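Local coordinates for protein hydrogenase maturation factor (Thermoanaerobacter tengcongensis, PDB 3VTH) that probably transfers a carbamoyl group from carbamoyl phosphate, with ATP, to the C-terminal cysteine of HypE during [NiFe]-hydrogenase maturation, at residues R12-F17 / I51-E56; E204-A209 / M318-F323; I402-G407 / V456-M461; L627-E632 / E665-S670. All coordinates share one frame; numbering follows the deposited sequence.

Interaction 1 (R12-F17 / I51-E56); sequences RQINIF and IEVEGE
Ile14 and Ile51 face each other as a hydrogen-bonded pair of antiparallel strands, their CB atoms 4.0 Å apart. Ile14 N gives its hydrogen to Ile51 O at 2.8 Å, and Ile51 N returns a more bent bond, 140° at the hydrogen, to Ile14 O. Arg12 and Val53 repeat the pairing two residues along, with Arg12 N to Val53 O at 2.8 Å. Beta-branched side chains suit this face, being at ease in extended backbone. CG1 of Ile14 lies anti to its carbonyl carbon (chi1 -57°) and carries CD1, which meets Val53 CG2 at 3.9 Å; from the next residue on the same face, Ile16 CD1 reaches Ile51 CD1 at 4.0 Å. Helix 57-69 packs over this apolar side, Phe63 touching both Ile14 and Val53, and Ile67 touching Ile16. Gln13 and Glu52 form the intervening non-hydrogen-bonded pair on the other face, where the carboxylate of Glu52 is held by Tyr50, Tyr90 and a salt bridge to Lys88. Backbone bonds from Gln13 and Asn15 tie strand 10-17 to strand 76-85. Central antiparallel strands with helices packed on one face are typical of the alpha/beta sandwich of the acylphosphatase fold.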
loop_
_atom_site.group_PDB
_atom_site.type_symbol
_atom_site.label_atom_id
_atom_site.label_comp_id
_atom_site.label_asym_id
_atom_site.label_seq_id
_atom_site.Cartn_x
_atom_site.Cartn_y
_atom_site.Cartn_z
ATOM N N ARG A 12 -11.652 -39.226 -4.624
ATOM C CA ARG A 12 -10.672 -38.230 -5.024
ATOM C C ARG A 12 -10.165 -37.467 -3.812
ATOM O O ARG A 12 -10.933 -37.132 -2.926
ATOM C CB ARG A 12 -11.282 -37.228 -6.012
ATOM C CG ARG A 12 -11.677 -37.810 -7.348
ATOM C CD ARG A 12 -10.477 -38.270 -8.135
ATOM N NE ARG A 12 -10.879 -38.775 -9.447
ATOM C CZ ARG A 12 -11.266 -40.024 -9.687
ATOM N NH1 ARG A 12 -11.308 -40.924 -8.706
ATOM N NH2 ARG A 12 -11.606 -40.375 -10.921
ATOM N N GLN A 13 -8.862 -37.205 -3.775
ATOM C CA GLN A 13 -8.319 -36.265 -2.804
ATOM C C GLN A 13 -8.059 -34.962 -3.539
ATOM O O GLN A 13 -7.480 -34.971 -4.627
ATOM C CB GLN A 13 -7.034 -36.813 -2.196
ATOM C CG GLN A 13 -6.293 -35.829 -1.311
ATOM C CD GLN A 13 -4.867 -36.284 -1.079
ATOM O OE1 GLN A 13 -4.609 -37.477 -0.916
ATOM N NE2 GLN A 13 -3.934 -35.342 -1.081
ATOM N N ILE A 14 -8.513 -33.854 -2.952
ATOM C CA ILE A 14 -8.419 -32.533 -3.566
ATOM C C ILE A 14 -7.741 -31.551 -2.599
ATOM O O ILE A 14 -8.178 -31.385 -1.464
ATOM C CB ILE A 14 -9.821 -31.999 -3.999
ATOM C CG1 ILE A 14 -10.511 -32.987 -4.958
ATOM C CG2 ILE A 14 -9.700 -30.604 -4.665
ATOM C CD1 ILE A 14 -12.036 -32.835 -5.042
ATOM N N ASN A 15 -6.664 -30.919 -3.051
ATOM C CA ASN A 15 -5.977 -29.891 -2.262
ATOM C C ASN A 15 -6.101 -28.566 -2.977
ATOM O O ASN A 15 -5.873 -28.480 -4.194
ATOM C CB ASN A 15 -4.498 -30.237 -2.092
ATOM C CG ASN A 15 -4.293 -31.468 -1.263
ATOM O OD1 ASN A 15 -4.220 -31.395 -0.035
ATOM N ND2 ASN A 15 -4.229 -32.614 -1.915
ATOM N N ILE A 16 -6.485 -27.539 -2.228
ATOM C CA ILE A 16 -6.676 -26.219 -2.798
ATOM C C ILE A 16 -5.727 -25.243 -2.095
ATOM O O ILE A 16 -5.615 -25.258 -0.864
ATOM C CB ILE A 16 -8.137 -25.769 -2.675
ATOM C CG1 ILE A 16 -9.077 -26.908 -3.138
ATOM C CG2 ILE A 16 -8.368 -24.418 -3.432
ATOM C CD1 ILE A 16 -10.501 -26.517 -3.316
ATOM N N PHE A 17 -5.041 -24.423 -2.890
ATOM C CA PHE A 17 -3.987 -23.545 -2.400
ATOM C C PHE A 17 -4.281 -22.090 -2.741
ATOM O O PHE A 17 -4.914 -21.813 -3.755
ATOM C CB PHE A 17 -2.635 -23.935 -3.029
ATOM C CG PHE A 17 -2.255 -25.377 -2.805
ATOM C CD1 PHE A 17 -2.404 -26.314 -3.814
ATOM C CD2 PHE A 17 -1.763 -25.796 -1.575
ATOM C CE1 PHE A 17 -2.049 -27.663 -3.613
ATOM C CE2 PHE A 17 -1.407 -27.132 -1.354
ATOM C CZ PHE A 17 -1.550 -28.069 -2.379
ATOM N N ILE A 51 -9.472 -31.947 0.987
ATOM C CA ILE A 51 -10.774 -32.581 0.743
ATOM C C ILE A 51 -10.577 -34.026 0.314
ATOM O O ILE A 51 -9.684 -34.324 -0.482
ATOM C CB ILE A 51 -11.564 -31.860 -0.384
ATOM C CG1 ILE A 51 -11.810 -30.382 -0.051
ATOM C CG2 ILE A 51 -12.919 -32.551 -0.646
ATOM C CD1 ILE A 51 -12.123 -29.524 -1.285
ATOM N N GLU A 52 -11.408 -34.914 0.859
ATOM C CA GLU A 52 -11.561 -36.286 0.365
ATOM C C GLU A 52 -13.040 -36.475 0.044
ATOM O O GLU A 52 -13.894 -36.264 0.917
ATOM C CB GLU A 52 -11.157 -37.308 1.429
ATOM C CG GLU A 52 -9.663 -37.345 1.750
ATOM C CD GLU A 52 -9.265 -38.453 2.737
ATOM O OE1 GLU A 52 -10.043 -39.414 2.937
ATOM O OE2 GLU A 52 -8.151 -38.356 3.312
ATOM N N VAL A 53 -13.345 -36.833 -1.202
ATOM C CA VAL A 53 -14.736 -37.107 -1.604
ATOM C C VAL A 53 -14.833 -38.482 -2.242
ATOM O O VAL A 53 -13.923 -38.896 -2.969
ATOM C CB VAL A 53 -15.320 -36.032 -2.569
ATOM C CG1 VAL A 53 -15.684 -34.756 -1.802
ATOM C CG2 VAL A 53 -14.338 -35.712 -3.708
ATOM N N GLU A 54 -15.922 -39.184 -1.929
ATOM C CA GLU A 54 -16.248 -40.483 -2.508
ATOM C C GLU A 54 -17.673 -40.425 -3.019
ATOM O O GLU A 54 -18.568 -39.977 -2.299
ATOM C CB GLU A 54 -16.150 -41.612 -1.463
ATOM C CG GLU A 54 -14.851 -41.586 -0.676
ATOM C CD GLU A 54 -14.627 -42.799 0.202
ATOM O OE1 GLU A 54 -13.439 -43.066 0.482
ATOM O OE2 GLU A 54 -15.605 -43.470 0.623
ATOM N N GLY A 55 -17.860 -40.855 -4.263
ATOM C CA GLY A 55 -19.192 -41.026 -4.860
ATOM C C GLY A 55 -19.105 -41.401 -6.333
ATOM O O GLY A 55 -18.073 -41.905 -6.794
ATOM N N GLU A 56 -20.192 -41.165 -7.067
ATOM C CA GLU A 56 -20.208 -41.350 -8.512
ATOM C C GLU A 56 -19.275 -40.349 -9.165
ATOM O O GLU A 56 -19.184 -39.197 -8.726
ATOM C CB GLU A 56 -21.619 -41.177 -9.085
ATOM C CG GLU A 56 -22.636 -42.208 -8.617
ATOM C CD GLU A 56 -22.475 -43.575 -9.274
ATOM O OE1 GLU A 56 -23.083 -44.535 -8.765
ATOM O OE2 GLU A 56 -21.765 -43.705 -10.303
#

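Interaction 2 (E204-A209 / M318-F323); sequences EIKCVA and MEEIDF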
loop_
_atom_site.group_PDB
_atom_site.type_symbol
_atom_site.label_atom_id
_atom_site.label_comp_id
_atom_site.label_asym_id
_atom_site.label_seq_id
_atom_site.Cartn_x
_atom_site.Cartn_y
_atom_site.Cartn_z
ATOM N N GLU A 204 -22.793 4.064 23.181
ATOM C CA GLU A 204 -21.398 4.456 22.886
ATOM C C GLU A 204 -21.212 5.225 21.579
ATOM O O GLU A 204 -20.512 6.240 21.552
ATOM C CB GLU A 204 -20.449 3.245 22.920
ATOM C CG GLU A 204 -20.190 2.662 24.316
ATOM C CD GLU A 204 -21.319 1.765 24.827
ATOM O OE1 GLU A 204 -22.301 1.527 24.082
ATOM O OE2 GLU A 204 -21.221 1.294 25.986
ATOM N N ILE A 205 -21.828 4.748 20.498
ATOM C CA ILE A 205 -21.733 5.423 19.196
ATOM C C ILE A 205 -22.302 6.852 19.240
ATOM O O ILE A 205 -21.726 7.775 18.659
ATOM C CB ILE A 205 -22.430 4.632 18.067
ATOM C CG1 ILE A 205 -21.816 3.231 17.900
ATOM C CG2 ILE A 205 -22.350 5.404 16.730
ATOM C CD1 ILE A 205 -20.341 3.196 17.439
ATOM N N LYS A 206 -23.435 7.018 19.918
ATOM C CA LYS A 206 -24.041 8.335 20.100
ATOM C C LYS A 206 -23.144 9.262 20.928
ATOM O O LYS A 206 -23.102 10.456 20.683
ATOM C CB LYS A 206 -25.419 8.205 20.756
ATOM C CG LYS A 206 -26.398 9.315 20.395
ATOM C CD LYS A 206 -27.866 8.815 20.471
ATOM C CE LYS A 206 -28.063 7.600 19.524
ATOM N NZ LYS A 206 -29.377 6.917 19.676
ATOM N N CYS A 207 -22.434 8.707 21.911
ATOM C CA CYS A 207 -21.477 9.500 22.685
ATOM C C CYS A 207 -20.361 10.062 21.780
ATOM O O CYS A 207 -19.934 11.216 21.936
ATOM C CB CYS A 207 -20.889 8.668 23.833
ATOM S SG CYS A 207 -22.103 8.059 25.061
ATOM N N VAL A 208 -19.910 9.226 20.844
ATOM C CA VAL A 208 -18.901 9.601 19.845
ATOM C C VAL A 208 -19.426 10.691 18.916
ATOM O O VAL A 208 -18.755 11.712 18.719
ATOM C CB VAL A 208 -18.422 8.369 19.044
ATOM C CG1 VAL A 208 -17.552 8.774 17.832
ATOM C CG2 VAL A 208 -17.655 7.437 19.957
ATOM N N ALA A 209 -20.636 10.481 18.388
ATOM C CA ALA A 209 -21.296 11.462 17.515
ATOM C C ALA A 209 -21.403 12.834 18.168
ATOM O O ALA A 209 -21.124 13.848 17.526
ATOM C CB ALA A 209 -22.665 10.973 17.089
ATOM N N MET A 318 -22.354 6.907 11.049
ATOM C CA MET A 318 -22.904 7.645 9.910
ATOM C C MET A 318 -24.399 7.955 10.005
ATOM O O MET A 318 -24.844 8.991 9.508
ATOM C CB MET A 318 -22.579 6.939 8.580
ATOM C CG MET A 318 -21.104 7.034 8.142
ATOM S SD MET A 318 -20.621 8.767 7.945
ATOM C CE MET A 318 -18.917 8.618 7.421
ATOM N N GLU A 319 -25.178 7.080 10.637
ATOM C CA GLU A 319 -26.582 7.423 10.902
ATOM C C GLU A 319 -26.744 8.519 11.983
ATOM O O GLU A 319 -27.814 9.133 12.091
ATOM C CB GLU A 319 -27.469 6.183 11.178
ATOM C CG GLU A 319 -26.722 4.915 11.568
ATOM C CD GLU A 319 -27.563 3.634 11.504
ATOM O OE1 GLU A 319 -27.084 2.633 10.912
ATOM O OE2 GLU A 319 -28.680 3.616 12.053
ATOM N N GLU A 320 -25.686 8.784 12.755
ATOM C CA GLU A 320 -25.765 9.784 13.839
ATOM C C GLU A 320 -25.228 11.165 13.465
ATOM O O GLU A 320 -25.653 12.163 14.049
ATOM C CB GLU A 320 -25.086 9.293 15.129
ATOM C CG GLU A 320 -25.650 8.001 15.731
ATOM C CD GLU A 320 -27.151 8.052 16.010
ATOM O OE1 GLU A 320 -27.651 9.089 16.503
ATOM O OE2 GLU A 320 -27.833 7.034 15.752
ATOM N N ILE A 321 -24.315 11.222 12.490
ATOM C CA ILE A 321 -23.721 12.490 12.055
ATOM C C ILE A 321 -24.155 12.869 10.621
ATOM O O ILE A 321 -24.537 11.996 9.840
ATOM C CB ILE A 321 -22.168 12.446 12.164
ATOM C CG1 ILE A 321 -21.582 11.338 11.274
ATOM C CG2 ILE A 321 -21.728 12.237 13.616
ATOM C CD1 ILE A 321 -20.056 11.312 11.214
ATOM N N ASP A 322 -24.105 14.159 10.278
ATOM C CA ASP A 322 -24.362 14.590 8.890
ATOM C C ASP A 322 -23.166 15.324 8.249
ATOM O O ASP A 322 -23.331 16.362 7.590
ATOM C CB ASP A 322 -25.633 15.448 8.792
ATOM C CG ASP A 322 -25.561 16.715 9.636
ATOM O OD1 ASP A 322 -24.464 17.042 10.149
ATOM O OD2 ASP A 322 -26.598 17.396 9.787
ATOM N N PHE A 323 -21.970 14.794 8.464
ATOM C CA PHE A 323 -20.751 15.408 7.943
ATOM C C PHE A 323 -19.702 14.334 7.757
ATOM O O PHE A 323 -19.690 13.359 8.512
ATOM C CB PHE A 323 -20.231 16.557 8.857
ATOM C CG PHE A 323 -20.186 16.213 10.335
ATOM C CD1 PHE A 323 -19.181 15.383 10.857
ATOM C CD2 PHE A 323 -21.156 16.715 11.203
ATOM C CE1 PHE A 323 -19.146 15.060 12.227
ATOM C CE2 PHE A 323 -21.131 16.415 12.567
ATOM C CZ PHE A 323 -20.125 15.581 13.084
#
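Ala209 meets Glu320 where helix 204-213 passes the end of helix 312-320, and this is the tight part of the contact: their CB atoms lie 3.5 Å apart. An alanine suits the spot because its single methyl lets the backbones come near, CA to CA 6.0 Å between Ala209 and Glu320. The same methyl touches Ile321 CG2 at 3.8 Å, that branch being set anti to the carbonyl carbon of Ile321. Ile205, one turn earlier, adds a looser touch of its CG2 on Glu320 CG, and its side chain also packs on Ile313 and Leu317.

Toward the partly exposed side the packing gives way to two long side chains that cross obliquely. Glu320 is bent at chi2 (-55°), and its OE1 lies 3.4 Å from Lys206 CE, whereas Lys206 NZ stays 4.2 Å from that oxygen, beyond a salt bridge. An alanine in place of Lys206 would probably leave the Glu320 carboxylate without the methylene it rests against and without its nearby positive charge. The backbone is anchored separately, Glu320 O by Lys213 and Ile321 O by Arg257. The chemistry implies a small apolar contact joining the two helices, bordered by a charge attraction that is probably weak.

Interaction 3 (I402-G407 / V456-M461); sequences ILAVGG and VVAHDM
Leu403 and Val457 stand opposite each other in a parallel pair of strands, and the backbone bonds alternate between neighbours. Leu403 N bonds to Val456 O, Ala458 N to Leu403 O at 2.8 Å, and Val405 N to Ala458 O at 3.0 Å. Where the strands end, a water continues the link, giving a hydrogen to Gly406 O and accepting one from Asp460 N.

Apolar contacts accompany these bonds. On the face away from Leu403 and Val457, Ile402 and Val456 lie side by side, and the methyls of Ala404 and Ala458 sit 4.3 Å apart; the alanines suit a place where helix 737-749 packs close. Just past the strand end, Val405 spreads its methyls: CG1, anti to the carbonyl carbon (chi1 -65°), is 3.6 Å from Val457 CG2, while CG2 lies 3.4 Å from Ala458 O and 3.5 Å from His459 CB. An alanine at Val405 would probably open a gap beside Val457 and His459 near helix 466-473.

Among polar side chains, His459 ND1 bonds to Asp460 O at 2.8 Å, the oxygen near the ring plane but the nitrogen above the carbonyl plane. Asp460 OD2 accepts from His462 N, and OD1 pairs with His483 ND1. Since His483 binds the iron(III) ion, the chemistry implies that this strand end supplies a second-shell carboxylate, which probably helps to orient the imidazole and may make it more electron-rich.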
loop_
_atom_site.group_PDB
_atom_site.type_symbol
_atom_site.label_atom_id
_atom_site.label_comp_id
_atom_site.label_asym_id
_atom_site.label_seq_id
_atom_site.Cartn_x
_atom_site.Cartn_y
_atom_site.Cartn_z
ATOM N N ILE A 402 14.172 -15.798 0.697
ATOM C CA ILE A 402 14.949 -14.564 0.785
ATOM C C ILE A 402 14.169 -13.569 1.628
ATOM O O ILE A 402 12.956 -13.460 1.490
ATOM C CB ILE A 402 15.220 -13.979 -0.621
ATOM C CG1 ILE A 402 16.300 -14.822 -1.324
ATOM C CG2 ILE A 402 15.646 -12.475 -0.547
ATOM C CD1 ILE A 402 16.441 -14.548 -2.812
ATOM N N LEU A 403 14.859 -12.872 2.524
ATOM C CA LEU A 403 14.278 -11.698 3.154
ATOM C C LEU A 403 14.865 -10.459 2.471
ATOM O O LEU A 403 16.072 -10.279 2.444
ATOM C CB LEU A 403 14.590 -11.686 4.656
ATOM C CG LEU A 403 14.312 -10.382 5.421
ATOM C CD1 LEU A 403 12.797 -10.061 5.479
ATOM C CD2 LEU A 403 14.894 -10.497 6.824
ATOM N N ALA A 404 13.995 -9.616 1.926
ATOM C CA ALA A 404 14.392 -8.322 1.383
ATOM C C ALA A 404 13.942 -7.253 2.370
ATOM O O ALA A 404 12.767 -7.183 2.709
ATOM C CB ALA A 404 13.770 -8.106 0.012
ATOM N N VAL A 405 14.894 -6.444 2.840
ATOM C CA VAL A 405 14.677 -5.593 4.001
ATOM C C VAL A 405 14.024 -4.265 3.655
ATOM O O VAL A 405 13.571 -3.549 4.555
ATOM C CB VAL A 405 15.973 -5.363 4.828
ATOM C CG1 VAL A 405 16.467 -6.694 5.457
ATOM C CG2 VAL A 405 17.055 -4.668 4.003
ATOM N N GLY A 406 13.981 -3.935 2.365
ATOM C CA GLY A 406 13.356 -2.672 1.928
ATOM C C GLY A 406 14.295 -1.481 2.005
ATOM O O GLY A 406 15.526 -1.643 2.055
ATOM N N GLY A 407 13.724 -0.280 2.006
ATOM C CA GLY A 407 14.519 0.944 2.047
ATOM C C GLY A 407 14.334 1.698 3.357
ATOM O O GLY A 407 14.268 1.096 4.433
ATOM N N VAL A 456 18.914 -16.078 2.682
ATOM C CA VAL A 456 19.727 -15.008 2.123
ATOM C C VAL A 456 18.968 -13.710 2.387
ATOM O O VAL A 456 17.726 -13.698 2.360
ATOM C CB VAL A 456 19.967 -15.210 0.589
ATOM C CG1 VAL A 456 20.614 -14.001 -0.044
ATOM C CG2 VAL A 456 20.851 -16.457 0.319
ATOM N N VAL A 457 19.701 -12.634 2.668
ATOM C CA VAL A 457 19.073 -11.328 2.893
ATOM C C VAL A 457 19.502 -10.354 1.793
ATOM O O VAL A 457 20.695 -10.268 1.461
ATOM C CB VAL A 457 19.395 -10.755 4.300
ATOM C CG1 VAL A 457 20.907 -10.540 4.479
ATOM C CG2 VAL A 457 18.672 -9.412 4.524
ATOM N N ALA A 458 18.525 -9.648 1.221
ATOM C CA ALA A 458 18.778 -8.650 0.200
ATOM C C ALA A 458 18.524 -7.270 0.807
ATOM O O ALA A 458 17.580 -7.077 1.604
ATOM C CB ALA A 458 17.879 -8.869 -1.019
ATOM N N HIS A 459 19.380 -6.322 0.444
ATOM C CA HIS A 459 19.311 -4.988 1.036
ATOM C C HIS A 459 19.800 -3.936 0.050
ATOM O O HIS A 459 20.444 -4.263 -0.963
ATOM C CB HIS A 459 20.136 -4.943 2.336
ATOM C CG HIS A 459 21.608 -5.135 2.132
ATOM N ND1 HIS A 459 22.458 -4.103 1.777
ATOM C CD2 HIS A 459 22.379 -6.240 2.238
ATOM C CE1 HIS A 459 23.692 -4.571 1.678
ATOM N NE2 HIS A 459 23.669 -5.865 1.958
ATOM N N ASP A 460 19.491 -2.676 0.350
ATOM C CA ASP A 460 19.927 -1.558 -0.460
ATOM C C ASP A 460 21.429 -1.327 -0.304
ATOM O O ASP A 460 22.008 -1.579 0.766
ATOM C CB ASP A 460 19.182 -0.285 -0.030
ATOM C CG ASP A 460 19.127 0.767 -1.139
ATOM O OD1 ASP A 460 18.099 0.835 -1.839
ATOM O OD2 ASP A 460 20.097 1.537 -1.297
ATOM N N MET A 461 22.063 -0.816 -1.360
ATOM C CA MET A 461 23.476 -0.430 -1.252
ATOM C C MET A 461 23.727 0.691 -0.240
ATOM O O MET A 461 24.841 0.816 0.254
ATOM C CB MET A 461 24.050 -0.040 -2.609
ATOM C CG MET A 461 24.143 -1.196 -3.584
ATOM S SD MET A 461 24.657 -0.651 -5.219
ATOM C CE MET A 461 25.001 -2.249 -5.944
HETATM O O HOH W 1 18.499 -1.865 2.903
#

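Interaction 4 (L627-E632 / E665-S670); sequences LMAESE and EKSYIS. With PO4 (phosphate ion), chain K.
At the start of helix 666-692, in the second Kae1-like subdomain, the loop after helix 619-626 lies against the first turn in a surface contact. One backbone bond links the two: Ala629 N to Ser667 O at 2.8 Å, with the donor standing 58° out of the carbonyl plane. Ala629 CB rests on the same peptide, 3.6 Å from Ser667 O, and a small residue suits so close an approach.

Leu627 reaches the helix through one methyl. CD1 lies 3.5 Å from Lys666 O and 3.7 Å from Ser670 CB. Met628 CB adds a contact with Ser670 OG at 3.6 Å, and its side chain also touches Ala671 and His674. Serine fits position 670 because it is short and its hydroxyl is used: OG bonds to Leu624 O near the end of helix 619-626.

Farther along, Ser631 OG, anti to the backbone N (chi1 -179°), bonds to phosphate O3 at 2.7 Å, and Glu632 N bonds to O4 at 2.6 Å. Tyr668 presents its edge to the phosphate, CE1 lying 3.9 Å from O3. Glu632 turns its carboxylate to a salt bridge with Arg712. The ion probably came from the crystallisation liquor, and its two protein bonds here come from neutral donors; the chemistry implies a loop joined to the helix start by one backbone bond and close apolar contacts, with the anion a likely opportunistic guest.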
loop_
_atom_site.group_PDB
_atom_site.type_symbol
_atom_site.label_atom_id
_atom_site.label_comp_id
_atom_site.label_asym_id
_atom_site.label_seq_id
_atom_site.Cartn_x
_atom_site.Cartn_y
_atom_site.Cartn_z
ATOM N N LEU A 627 -1.223 22.431 -9.391
ATOM C CA LEU A 627 -1.570 23.737 -9.965
ATOM C C LEU A 627 -1.444 23.797 -11.490
ATOM O O LEU A 627 -1.733 24.829 -12.108
ATOM C CB LEU A 627 -0.763 24.855 -9.284
ATOM C CG LEU A 627 0.760 24.753 -9.323
ATOM C CD1 LEU A 627 1.321 25.226 -10.669
ATOM C CD2 LEU A 627 1.373 25.585 -8.177
ATOM N N MET A 628 -1.010 22.704 -12.107
ATOM C CA MET A 628 -0.677 22.753 -13.532
ATOM C C MET A 628 -1.866 23.050 -14.461
ATOM O O MET A 628 -2.995 22.640 -14.197
ATOM C CB MET A 628 0.131 21.523 -13.972
ATOM C CG MET A 628 -0.630 20.318 -14.442
ATOM S SD MET A 628 0.555 19.236 -15.312
ATOM C CE MET A 628 0.138 19.613 -16.987
ATOM N N ALA A 629 -1.593 23.795 -15.532
ATOM C CA ALA A 629 -2.614 24.125 -16.512
ATOM C C ALA A 629 -2.691 23.028 -17.564
ATOM O O ALA A 629 -2.003 21.996 -17.469
ATOM C CB ALA A 629 -2.322 25.496 -17.173
ATOM N N GLU A 630 -3.551 23.259 -18.548
ATOM C CA GLU A 630 -3.670 22.425 -19.728
ATOM C C GLU A 630 -2.821 23.041 -20.821
ATOM O O GLU A 630 -3.148 24.119 -21.321
ATOM C CB GLU A 630 -5.125 22.398 -20.193
ATOM C CG GLU A 630 -5.466 21.181 -21.019
ATOM C CD GLU A 630 -5.370 19.931 -20.208
ATOM O OE1 GLU A 630 -4.672 18.989 -20.652
ATOM O OE2 GLU A 630 -5.978 19.898 -19.110
ATOM N N SER A 631 -1.722 22.379 -21.180
ATOM C CA SER A 631 -0.896 22.852 -22.285
ATOM C C SER A 631 -0.106 21.721 -22.919
ATOM O O SER A 631 0.195 20.710 -22.265
ATOM C CB SER A 631 0.052 23.966 -21.828
ATOM O OG SER A 631 0.848 24.441 -22.902
ATOM N N GLU A 632 0.224 21.914 -24.195
ATOM C CA GLU A 632 1.107 21.014 -24.936
ATOM C C GLU A 632 2.488 21.637 -25.095
ATOM O O GLU A 632 3.385 21.015 -25.647
ATOM C CB GLU A 632 0.528 20.693 -26.326
ATOM C CG GLU A 632 -0.790 19.924 -26.316
ATOM C CD GLU A 632 -0.643 18.537 -25.736
ATOM O OE1 GLU A 632 -1.537 18.103 -24.978
ATOM O OE2 GLU A 632 0.371 17.874 -26.025
ATOM N N GLU A 665 1.864 32.581 -15.834
ATOM C CA GLU A 665 1.182 31.918 -14.731
ATOM C C GLU A 665 1.979 30.697 -14.306
ATOM O O GLU A 665 2.532 29.998 -15.155
ATOM C CB GLU A 665 -0.234 31.482 -15.160
ATOM C CG GLU A 665 -1.134 32.604 -15.733
ATOM C CD GLU A 665 -0.973 32.823 -17.257
ATOM O OE1 GLU A 665 -1.946 33.309 -17.887
ATOM O OE2 GLU A 665 0.107 32.520 -17.832
ATOM N N LYS A 666 2.026 30.449 -12.996
ATOM C CA LYS A 666 2.668 29.261 -12.433
ATOM C C LYS A 666 2.107 27.954 -13.001
ATOM O O LYS A 666 2.852 27.002 -13.230
ATOM C CB LYS A 666 2.531 29.255 -10.907
ATOM C CG LYS A 666 3.436 30.260 -10.178
ATOM C CD LYS A 666 3.666 29.815 -8.726
ATOM C CE LYS A 666 2.969 30.717 -7.733
ATOM N NZ LYS A 666 3.725 31.999 -7.580
ATOM N N SER A 667 0.793 27.933 -13.219
ATOM C CA SER A 667 0.080 26.791 -13.794
ATOM C C SER A 667 0.611 26.420 -15.176
ATOM O O SER A 667 0.813 25.246 -15.478
ATOM C CB SER A 667 -1.429 27.085 -13.887
ATOM O OG SER A 667 -1.663 28.189 -14.756
ATOM N N TYR A 668 0.827 27.439 -16.000
ATOM C CA TYR A 668 1.358 27.280 -17.348
ATOM C C TYR A 668 2.816 26.833 -17.340
ATOM O O TYR A 668 3.192 25.936 -18.082
ATOM C CB TYR A 668 1.182 28.604 -18.107
ATOM C CG TYR A 668 1.661 28.599 -19.538
ATOM C CD1 TYR A 668 0.978 27.881 -20.521
ATOM C CD2 TYR A 668 2.777 29.336 -19.912
ATOM C CE1 TYR A 668 1.399 27.892 -21.842
ATOM C CE2 TYR A 668 3.204 29.361 -21.232
ATOM C CZ TYR A 668 2.511 28.636 -22.196
ATOM O OH TYR A 668 2.942 28.658 -23.513
ATOM N N ILE A 669 3.634 27.440 -16.489
ATOM C CA ILE A 669 5.039 27.042 -16.345
ATOM C C ILE A 669 5.159 25.584 -15.875
ATOM O O ILE A 669 5.995 24.819 -16.352
ATOM C CB ILE A 669 5.770 27.979 -15.366
ATOM C CG1 ILE A 669 5.865 29.393 -15.961
ATOM C CG2 ILE A 669 7.155 27.432 -15.024
ATOM C CD1 ILE A 669 6.392 30.432 -14.993
ATOM N N SER A 670 4.312 25.200 -14.936
ATOM C CA SER A 670 4.341 23.828 -14.429
ATOM C C SER A 670 4.008 22.841 -15.542
ATOM O O SER A 670 4.677 21.815 -15.691
ATOM C CB SER A 670 3.347 23.668 -13.279
ATOM O OG SER A 670 3.405 22.336 -12.788
HETATM P P PO4 K . -1.215 25.097 -25.667
HETATM O O1 PO4 K . -2.615 24.794 -25.172
HETATM O O2 PO4 K . -1.287 25.780 -27.018
HETATM O O3 PO4 K . -0.516 26.008 -24.674
HETATM O O4 PO4 K . -0.479 23.793 -25.847
#

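In the fold
The four contacts follow one another along the chain, each closing before the next opens, and none touches another. Interaction 1 lies in the five-stranded acylphosphatase sheet, and interaction 2 joins helices 204-213 and 312-320 some 49 Å away, centre to centre. Interaction 3 pairs neighbouring strands of the six-stranded sheet in the first Kae1-like region, and interaction 4 belongs to the second. The centres of interactions 3 and 4 are about 40 Å apart. Interactions 1 and 4 are the most distant, about 63 Å between centres and on opposite sides of the chain's centre. The contacts thus sample separate parts of a multidomain enzyme, and interaction 3 approaches the iron and nucleotide site most closely.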